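Local coordinates for protein MATE family efflux transporter (Vibrio cholerae, PDB 6IDP) that probably exports drugs and other toxic compounds across the bacterial membrane as a multidrug transporter whose conformational change depends on protons, at residues Y150-L162 against I204-T217. Sequence-based numbering, arbitrary orientation.
Sequences YYSVCRANGNTLL and IAIVAPKVAQRQWT. With OLC ((2R)-2,3-dihydroxypropyl (9Z)-octadec-9-enoate), chain K.
Helices 150-156 and 204-213 have axes 37° apart and 10.4 Å at closest approach, with Y150 level with A208 and C154 level with V211. Y150 acts as a knob in the hole formed by I204, V207, A208 and V211: A208 CA lies over one face of the Y150 ring, and A208 CB is 3.7 Å from Y150 CZ, while V207 CG1 meets Y150 CB at 3.7 Å. One turn on, C154 SG packs against V207 CG2 and V211 CG2, 3.8 Å from the latter. It also lies in the plane of the W216 ring, at the edge of the six-membered half, a sulfur-aromatic contact.

W216 follows the Schellman turn at Q215 that ends its helix, and its indole reaches back across the other helix's C-terminus. With CG anti to its own carbonyl carbon (chi1 -70°), W216 lays one face against N157. The N157 amide stacks on the indole, their planes 15° apart, and N157 CB makes a CH-pi contact 3.7 Å from the centroid of the five-membered ring. R214 CB covers the opposite face, toward the rim. N157 ND2 holds the amide in place with a nearly straight bond to V153 O (2.7 Å), an oxygen that N157 N reaches from the other face of its carbonyl plane. A water bridges N157 ND2 and W216 O.

Beyond a second Schellman turn at G158, N159 CB touches W216 CH2, and N159 OD1 caps the next helix by accepting from L162 N (2.9 Å). L162 then packs against the aliphatic part of K210 and the guanidinium of R214.

The contact thus joins the turn between helices 124-156 and 161-184 to the end of helix 189-213; V207 also touches L147 and L166, and N157 meets I79 of helix 54-80.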
loop_
_atom_site.group_PDB
_atom_site.type_symbol
_atom_site.label_atom_id
_atom_site.label_comp_id
_atom_site.label_asym_id
_atom_site.label_seq_id
_atom_site.Cartn_x
_atom_site.Cartn_y
_atom_site.Cartn_z
ATOM N N TYR A 150 -3.893 -1.345 -14.530
ATOM C CA TYR A 150 -3.522 -0.411 -15.589
ATOM C C TYR A 150 -2.463 0.566 -15.090
ATOM O O TYR A 150 -1.518 0.891 -15.810
ATOM C CB TYR A 150 -4.738 0.363 -16.102
ATOM C CG TYR A 150 -5.562 -0.369 -17.137
ATOM C CD1 TYR A 150 -5.049 -0.639 -18.398
ATOM C CD2 TYR A 150 -6.864 -0.767 -16.860
ATOM C CE1 TYR A 150 -5.805 -1.302 -19.352
ATOM C CE2 TYR A 150 -7.627 -1.426 -17.804
ATOM C CZ TYR A 150 -7.093 -1.692 -19.047
ATOM O OH TYR A 150 -7.852 -2.349 -19.985
ATOM N N TYR A 151 -2.634 1.034 -13.855
ATOM C CA TYR A 151 -1.669 1.932 -13.226
ATOM C C TYR A 151 -0.302 1.268 -13.117
ATOM O O TYR A 151 0.729 1.918 -13.284
ATOM C CB TYR A 151 -2.140 2.361 -11.829
ATOM C CG TYR A 151 -3.283 3.350 -11.814
ATOM C CD1 TYR A 151 -3.697 3.991 -12.976
ATOM C CD2 TYR A 151 -3.943 3.651 -10.629
ATOM C CE1 TYR A 151 -4.744 4.901 -12.954
ATOM C CE2 TYR A 151 -4.989 4.555 -10.600
ATOM C CZ TYR A 151 -5.383 5.177 -11.761
ATOM O OH TYR A 151 -6.423 6.075 -11.726
ATOM N N SER A 152 -0.306 -0.030 -12.830
ATOM C CA SER A 152 0.927 -0.790 -12.668
ATOM C C SER A 152 1.655 -0.965 -13.997
ATOM O O SER A 152 2.883 -0.970 -14.034
ATOM C CB SER A 152 0.637 -2.156 -12.044
ATOM O OG SER A 152 0.064 -2.004 -10.757
ATOM N N VAL A 153 0.898 -1.109 -15.081
ATOM C CA VAL A 153 1.490 -1.191 -16.409
ATOM C C VAL A 153 2.108 0.155 -16.810
ATOM O O VAL A 153 3.205 0.193 -17.367
ATOM C CB VAL A 153 0.452 -1.641 -17.462
ATOM C CG1 VAL A 153 1.022 -1.528 -18.869
ATOM C CG2 VAL A 153 0.003 -3.070 -17.181
ATOM N N CYS A 154 1.412 1.252 -16.513
ATOM C CA CYS A 154 1.947 2.597 -16.746
ATOM C C CYS A 154 3.271 2.802 -16.028
ATOM O O CYS A 154 4.256 3.243 -16.621
ATOM C CB CYS A 154 0.963 3.672 -16.274
ATOM S SG CYS A 154 -0.565 3.797 -17.219
ATOM N N ARG A 155 3.266 2.488 -14.736
ATOM C CA ARG A 155 4.438 2.633 -13.889
ATOM C C ARG A 155 5.566 1.733 -14.379
ATOM O O ARG A 155 6.719 2.155 -14.442
ATOM C CB ARG A 155 4.078 2.322 -12.430
ATOM C CG ARG A 155 3.227 3.405 -11.765
ATOM C CD ARG A 155 2.715 2.982 -10.388
ATOM N NE ARG A 155 3.721 2.239 -9.638
ATOM C CZ ARG A 155 3.543 1.011 -9.163
ATOM N NH1 ARG A 155 2.388 0.388 -9.347
ATOM N NH2 ARG A 155 4.518 0.408 -8.497
ATOM N N ALA A 156 5.221 0.506 -14.753
ATOM C CA ALA A 156 6.196 -0.437 -15.293
ATOM C C ALA A 156 6.878 0.130 -16.538
ATOM O O ALA A 156 8.040 -0.165 -16.806
ATOM C CB ALA A 156 5.531 -1.768 -15.615
ATOM N N ASN A 157 6.146 0.947 -17.290
ATOM C CA ASN A 157 6.691 1.611 -18.467
ATOM C C ASN A 157 7.230 3.007 -18.152
ATOM O O ASN A 157 7.380 3.836 -19.047
ATOM C CB ASN A 157 5.629 1.698 -19.561
ATOM C CG ASN A 157 5.394 0.367 -20.250
ATOM O OD1 ASN A 157 5.947 0.105 -21.316
ATOM N ND2 ASN A 157 4.575 -0.483 -19.638
ATOM N N GLY A 158 7.504 3.261 -16.875
ATOM C CA GLY A 158 8.152 4.491 -16.454
ATOM C C GLY A 158 7.273 5.726 -16.422
ATOM O O GLY A 158 7.769 6.846 -16.540
ATOM N N ASN A 159 5.970 5.533 -16.255
ATOM C CA ASN A 159 5.046 6.658 -16.202
ATOM C C ASN A 159 4.231 6.651 -14.915
ATOM O O ASN A 159 3.420 5.752 -14.692
ATOM C CB ASN A 159 4.118 6.644 -17.422
ATOM C CG ASN A 159 3.239 7.886 -17.510
ATOM O OD1 ASN A 159 2.545 8.244 -16.560
ATOM N ND2 ASN A 159 3.272 8.548 -18.657
ATOM N N THR A 160 4.449 7.663 -14.079
ATOM C CA THR A 160 3.683 7.831 -12.846
ATOM C C THR A 160 2.737 9.031 -12.929
ATOM O O THR A 160 1.789 9.136 -12.153
ATOM C CB THR A 160 4.606 8.008 -11.622
ATOM O OG1 THR A 160 5.508 9.096 -11.853
ATOM C CG2 THR A 160 5.404 6.738 -11.364
ATOM N N LEU A 161 3.001 9.931 -13.872
ATOM C CA LEU A 161 2.204 11.145 -14.015
ATOM C C LEU A 161 0.751 10.822 -14.350
ATOM O O LEU A 161 -0.169 11.399 -13.773
ATOM C CB LEU A 161 2.803 12.058 -15.090
ATOM C CG LEU A 161 2.129 13.419 -15.294
ATOM C CD1 LEU A 161 2.110 14.209 -13.993
ATOM C CD2 LEU A 161 2.829 14.209 -16.390
ATOM N N LEU A 162 0.550 9.892 -15.279
ATOM C CA LEU A 162 -0.798 9.530 -15.709
ATOM C C LEU A 162 -1.597 8.814 -14.605
ATOM O O LEU A 162 -2.736 9.198 -14.339
ATOM C CB LEU A 162 -0.744 8.673 -16.980
ATOM C CG LEU A 162 -2.074 8.230 -17.592
ATOM C CD1 LEU A 162 -2.952 9.430 -17.912
ATOM C CD2 LEU A 162 -1.822 7.399 -18.842
ATOM N N ILE A 204 -10.914 3.985 -15.760
ATOM C CA ILE A 204 -10.597 2.896 -16.675
ATOM C C ILE A 204 -10.831 3.321 -18.121
ATOM O O ILE A 204 -10.011 3.051 -19.000
ATOM C CB ILE A 204 -11.428 1.636 -16.364
ATOM C CG1 ILE A 204 -10.936 0.987 -15.070
ATOM C CG2 ILE A 204 -11.345 0.633 -17.507
ATOM C CD1 ILE A 204 -11.684 -0.270 -14.696
ATOM N N ALA A 205 -11.949 4.002 -18.353
ATOM C CA ALA A 205 -12.299 4.477 -19.685
ATOM C C ALA A 205 -11.247 5.438 -20.241
ATOM O O ALA A 205 -11.096 5.563 -21.453
ATOM C CB ALA A 205 -13.667 5.144 -19.664
ATOM N N ILE A 206 -10.526 6.114 -19.351
ATOM C CA ILE A 206 -9.519 7.085 -19.767
ATOM C C ILE A 206 -8.138 6.455 -19.963
ATOM O O ILE A 206 -7.454 6.747 -20.944
ATOM C CB ILE A 206 -9.405 8.241 -18.748
ATOM C CG1 ILE A 206 -10.698 9.059 -18.725
ATOM C CG2 ILE A 206 -8.228 9.145 -19.087
ATOM C CD1 ILE A 206 -10.697 10.182 -17.713
ATOM N N VAL A 207 -7.735 5.584 -19.041
ATOM C CA VAL A 207 -6.366 5.072 -19.042
ATOM C C VAL A 207 -6.147 3.941 -20.053
ATOM O O VAL A 207 -5.057 3.811 -20.612
ATOM C CB VAL A 207 -5.948 4.586 -17.628
ATOM C CG1 VAL A 207 -6.710 3.330 -17.219
ATOM C CG2 VAL A 207 -4.443 4.355 -17.562
ATOM N N ALA A 208 -7.181 3.141 -20.298
ATOM C CA ALA A 208 -7.052 1.975 -21.166
ATOM C C ALA A 208 -6.732 2.333 -22.626
ATOM O O ALA A 208 -5.864 1.702 -23.228
ATOM C CB ALA A 208 -8.315 1.117 -21.093
ATOM N N PRO A 209 -7.425 3.332 -23.209
ATOM C CA PRO A 209 -7.025 3.668 -24.582
ATOM C C PRO A 209 -5.647 4.319 -24.662
ATOM O O PRO A 209 -4.972 4.186 -25.683
ATOM C CB PRO A 209 -8.116 4.644 -25.041
ATOM C CG PRO A 209 -8.705 5.187 -23.782
ATOM C CD PRO A 209 -8.637 4.066 -22.798
ATOM N N LYS A 210 -5.241 5.016 -23.607
ATOM C CA LYS A 210 -3.919 5.630 -23.574
ATOM C C LYS A 210 -2.833 4.559 -23.503
ATOM O O LYS A 210 -1.802 4.658 -24.171
ATOM C CB LYS A 210 -3.802 6.593 -22.394
ATOM C CG LYS A 210 -4.424 7.962 -22.642
ATOM C CD LYS A 210 -4.671 8.700 -21.334
ATOM C CE LYS A 210 -4.850 10.194 -21.557
ATOM N NZ LYS A 210 -5.865 10.494 -22.602
ATOM N N VAL A 211 -3.078 3.531 -22.697
ATOM C CA VAL A 211 -2.147 2.418 -22.573
ATOM C C VAL A 211 -2.014 1.676 -23.906
ATOM O O VAL A 211 -0.910 1.311 -24.319
ATOM C CB VAL A 211 -2.593 1.448 -21.456
ATOM C CG1 VAL A 211 -1.849 0.131 -21.548
ATOM C CG2 VAL A 211 -2.384 2.088 -20.090
ATOM N N ALA A 212 -3.136 1.483 -24.588
ATOM C CA ALA A 212 -3.140 0.809 -25.880
ATOM C C ALA A 212 -2.448 1.645 -26.959
ATOM O O ALA A 212 -1.704 1.111 -27.781
ATOM C CB ALA A 212 -4.560 0.486 -26.296
ATOM N N GLN A 213 -2.703 2.952 -26.952
ATOM C CA GLN A 213 -2.111 3.870 -27.924
ATOM C C GLN A 213 -0.586 3.873 -27.819
ATOM O O GLN A 213 0.119 3.981 -28.825
ATOM C CB GLN A 213 -2.660 5.287 -27.720
ATOM C CG GLN A 213 -2.343 6.271 -28.840
ATOM C CD GLN A 213 -0.961 6.893 -28.731
ATOM O OE1 GLN A 213 -0.438 7.082 -27.633
ATOM N NE2 GLN A 213 -0.363 7.211 -29.875
ATOM N N ARG A 214 -0.087 3.750 -26.593
ATOM C CA ARG A 214 1.347 3.737 -26.338
ATOM C C ARG A 214 1.921 2.335 -26.501
ATOM O O ARG A 214 3.122 2.127 -26.317
ATOM C CB ARG A 214 1.643 4.268 -24.935
ATOM C CG ARG A 214 1.343 5.745 -24.763
ATOM C CD ARG A 214 1.610 6.183 -23.339
ATOM N NE ARG A 214 1.457 7.622 -23.162
ATOM C CZ ARG A 214 0.414 8.195 -22.570
ATOM N NH1 ARG A 214 -0.571 7.450 -22.090
ATOM N NH2 ARG A 214 0.359 9.514 -22.455
ATOM N N GLN A 215 1.047 1.390 -26.843
ATOM C CA GLN A 215 1.424 -0.004 -27.083
ATOM C C GLN A 215 2.095 -0.628 -25.865
ATOM O O GLN A 215 3.111 -1.311 -25.979
ATOM C CB GLN A 215 2.335 -0.110 -28.315
ATOM C CG GLN A 215 1.609 0.167 -29.623
ATOM C CD GLN A 215 2.542 0.252 -30.815
ATOM O OE1 GLN A 215 3.647 -0.290 -30.797
ATOM N NE2 GLN A 215 2.102 0.943 -31.859
ATOM N N TRP A 216 1.507 -0.389 -24.698
ATOM C CA TRP A 216 2.006 -0.964 -23.455
ATOM C C TRP A 216 1.302 -2.279 -23.144
ATOM O O TRP A 216 1.673 -2.995 -22.213
ATOM C CB TRP A 216 1.832 0.027 -22.305
ATOM C CG TRP A 216 2.750 1.204 -22.409
ATOM C CD1 TRP A 216 3.812 1.341 -23.257
ATOM C CD2 TRP A 216 2.692 2.411 -21.640
ATOM N NE1 TRP A 216 4.418 2.558 -23.060
ATOM C CE2 TRP A 216 3.750 3.233 -22.074
ATOM C CE3 TRP A 216 1.848 2.876 -20.628
ATOM C CZ2 TRP A 216 3.988 4.493 -21.527
ATOM C CZ3 TRP A 216 2.085 4.126 -20.088
ATOM C CH2 TRP A 216 3.146 4.920 -20.537
ATOM N N THR A 217 0.280 -2.587 -23.935
ATOM C CA THR A 217 -0.410 -3.867 -23.851
ATOM C C THR A 217 -0.582 -4.462 -25.242
ATOM O O THR A 217 -0.798 -3.736 -26.214
ATOM C CB THR A 217 -1.799 -3.741 -23.193
ATOM O OG1 THR A 217 -2.547 -2.711 -23.849
ATOM C CG2 THR A 217 -1.671 -3.413 -21.714
HETATM C C18 OLC K . -15.467 9.706 -19.569
HETATM C C17 OLC K . -15.057 8.588 -20.505
HETATM C C16 OLC K . -14.172 9.136 -21.604
HETATM C C12 OLC K . -11.292 7.896 -25.438
HETATM C C15 OLC K . -13.728 8.009 -22.510
HETATM C C13 OLC K . -12.352 7.408 -24.474
HETATM C C14 OLC K . -12.736 8.528 -23.530
HETATM O O HOH W 1 3.804 -3.309 -20.882
#